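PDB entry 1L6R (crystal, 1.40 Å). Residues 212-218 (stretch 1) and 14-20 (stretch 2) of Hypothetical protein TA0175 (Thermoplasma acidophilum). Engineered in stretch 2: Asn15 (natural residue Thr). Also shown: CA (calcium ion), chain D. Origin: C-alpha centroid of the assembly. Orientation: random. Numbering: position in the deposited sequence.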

# COMPACT_ATOMS: atom_id res chain seq x y z
N SER A 212 25.27 -8.15 0.88
CA SER A 212 24.68 -6.83 1.12
C SER A 212 25.62 -5.79 0.50
O SER A 212 26.64 -6.13 -0.10
CB SER A 212 24.57 -6.53 2.62
OG SER A 212 23.83 -7.52 3.30
N TYR A 213 25.24 -4.53 0.67
CA TYR A 213 26.03 -3.39 0.20
C TYR A 213 26.31 -3.35 -1.30
O TYR A 213 27.37 -2.90 -1.74
CB TYR A 213 27.32 -3.30 1.02
CG TYR A 213 27.06 -2.94 2.48
CD1 TYR A 213 26.43 -1.74 2.83
CD2 TYR A 213 27.47 -3.79 3.51
CE1 TYR A 213 26.21 -1.40 4.16
CE2 TYR A 213 27.24 -3.46 4.86
CZ TYR A 213 26.61 -2.26 5.17
OH TYR A 213 26.38 -1.93 6.49
N GLY A 214 25.34 -3.82 -2.07
CA GLY A 214 25.46 -3.82 -3.51
C GLY A 214 25.80 -5.17 -4.10
O GLY A 214 25.48 -5.44 -5.25
N GLU A 215 26.42 -6.03 -3.29
CA GLU A 215 26.79 -7.35 -3.78
C GLU A 215 25.61 -8.29 -3.91
O GLU A 215 25.72 -9.36 -4.51
CB GLU A 215 27.89 -7.95 -2.89
CG GLU A 215 29.19 -7.16 -3.01
CD GLU A 215 30.41 -7.90 -2.52
OE1 GLU A 215 31.51 -7.30 -2.57
OE2 GLU A 215 30.28 -9.07 -2.09
N GLU A 216 24.46 -7.90 -3.37
CA GLU A 216 23.28 -8.75 -3.49
C GLU A 216 22.68 -8.65 -4.90
O GLU A 216 22.00 -9.56 -5.35
CB GLU A 216 22.19 -8.36 -2.46
CG GLU A 216 21.48 -7.02 -2.71
CD GLU A 216 22.13 -5.88 -1.97
OE1 GLU A 216 23.38 -5.83 -1.92
OE2 GLU A 216 21.39 -5.01 -1.45
N ILE A 217 22.96 -7.55 -5.60
CA ILE A 217 22.37 -7.37 -6.92
C ILE A 217 22.76 -8.49 -7.89
O ILE A 217 21.89 -9.10 -8.53
CB ILE A 217 22.75 -5.99 -7.51
CG1 ILE A 217 22.31 -4.88 -6.54
CG2 ILE A 217 22.12 -5.82 -8.87
CD1 ILE A 217 20.82 -4.89 -6.19
N GLY A 218 24.06 -8.78 -7.97
CA GLY A 218 24.53 -9.83 -8.85
C GLY A 218 23.97 -11.19 -8.47
O GLY A 218 23.53 -11.95 -9.35
CA CA D . 20.77 -0.97 3.16
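Stretch 2 14-20: GNLTDRD

Stretch 2 leaves the last turn of a helix at Leu16 and runs on as loop past the type I' turn that Ser212 to Glu215 makes before the helix of stretch 1. The register is antiparallel in sense: Gly214 faces Leu16, CA to CA 4.6 Å, and Tyr213 faces Asp18, CA to CA 4.4 Å. No clear hydrogen bond joins the two backbones. They meet instead through CA-H...O contacts, Gly214 CA to Asn15 O at 3.3 Å and Tyr213 CA to Thr17 O at 3.2 Å, with both carbonyls directed toward the turn.

Gly214, at phi 103°, has backbone angles that by themselves call for glycine, since a CB would jam against the carbonyl of Tyr213. Its N donates to Glu216 OE1 at 2.8 Å, so the carboxylate folds back over the turn: chi1 is p and chi2 lies off-well at -93°. The other oxygen, Glu216 OE2, lies 2.7 Å from the oxygen of water 1 and 3.4 Å from O of Asn15, an engineered residue with chi1 m. Water 1 also reaches Tyr213 N at 2.8 Å, a weak bond; Gly14 O binds the calcium ion at 2.5 Å.

The CA-to-CB bond of Ile217, m on both chi angles, points toward stretch 2, and CG1 lies 3.7 Å from CD2 of Leu16. The CA-to-CB bond of Leu16 points away, yet its m,t rotamer brings the end of the side chain back to this contact.

Tyr213, chi1 m, lays its ring along the loop. Arg19, with chi1 m and chi2 t, carries CG over one face, 3.6 Å from the ring centroid, while Thr17 O lies at the edge. Between Thr17 and Arg19, Asp18 in the p rotamer accepts a hydrogen bond from Asp20 N at OD1, 2.8 Å, closing a bond across Arg19.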

# COMPACT_ATOMS: atom_id res chain seq x y z
N GLY A 14 19.09 2.02 -0.35
CA GLY A 14 19.07 0.80 0.42
C GLY A 14 19.85 -0.37 -0.13
O GLY A 14 20.36 -1.17 0.66
N ASN A 15 20.02 -0.44 -1.44
CA ASN A 15 20.65 -1.61 -2.06
C ASN A 15 21.80 -1.41 -3.02
O ASN A 15 22.45 -2.39 -3.39
CB ASN A 15 19.57 -2.39 -2.80
CG ASN A 15 18.49 -2.90 -1.88
OD1 ASN A 15 18.63 -3.95 -1.25
ND2 ASN A 15 17.41 -2.13 -1.77
N LEU A 16 22.06 -0.18 -3.45
CA LEU A 16 23.13 0.04 -4.41
C LEU A 16 24.34 0.73 -3.83
O LEU A 16 25.25 1.10 -4.57
CB LEU A 16 22.61 0.85 -5.61
CG LEU A 16 21.45 0.22 -6.38
CD1 LEU A 16 21.09 1.09 -7.58
CD2 LEU A 16 21.85 -1.18 -6.86
N THR A 17 24.37 0.91 -2.51
CA THR A 17 25.48 1.60 -1.88
C THR A 17 26.22 0.78 -0.84
O THR A 17 25.70 -0.20 -0.31
CB THR A 17 25.00 2.92 -1.23
OG1 THR A 17 24.05 2.63 -0.19
CG2 THR A 17 24.33 3.82 -2.27
N ASP A 18 27.46 1.18 -0.55
CA ASP A 18 28.23 0.46 0.46
C ASP A 18 28.07 1.12 1.82
O ASP A 18 27.22 1.99 1.99
CB ASP A 18 29.71 0.36 0.06
CG ASP A 18 30.42 1.70 -0.01
OD1 ASP A 18 29.95 2.69 0.59
OD2 ASP A 18 31.49 1.75 -0.66
N ARG A 19 28.87 0.68 2.78
CA ARG A 19 28.81 1.21 4.15
C ARG A 19 28.98 2.71 4.25
O ARG A 19 28.51 3.33 5.21
CB ARG A 19 29.89 0.55 5.01
CG ARG A 19 29.61 -0.88 5.44
CD ARG A 19 30.89 -1.53 5.96
NE ARG A 19 31.83 -0.56 6.51
CZ ARG A 19 31.70 0.03 7.70
NH1 ARG A 19 30.67 -0.25 8.48
NH2 ARG A 19 32.61 0.91 8.11
N ASP A 20 29.67 3.30 3.29
CA ASP A 20 29.93 4.74 3.29
C ASP A 20 29.03 5.51 2.32
O ASP A 20 29.31 6.66 1.99
CB ASP A 20 31.39 5.00 2.95
CG ASP A 20 32.33 4.33 3.92
OD1 ASP A 20 32.21 4.60 5.13
OD2 ASP A 20 33.18 3.53 3.48
O HOH W 1 22.68 -3.53 0.43
O HOH W 2 22.26 0.64 1.85
O HOH W 3 20.47 1.29 4.27
O HOH W 4 21.20 -3.30 2.59
O HOH W 5 23.07 -1.05 4.24
O HOH W 6 20.24 -1.85 5.42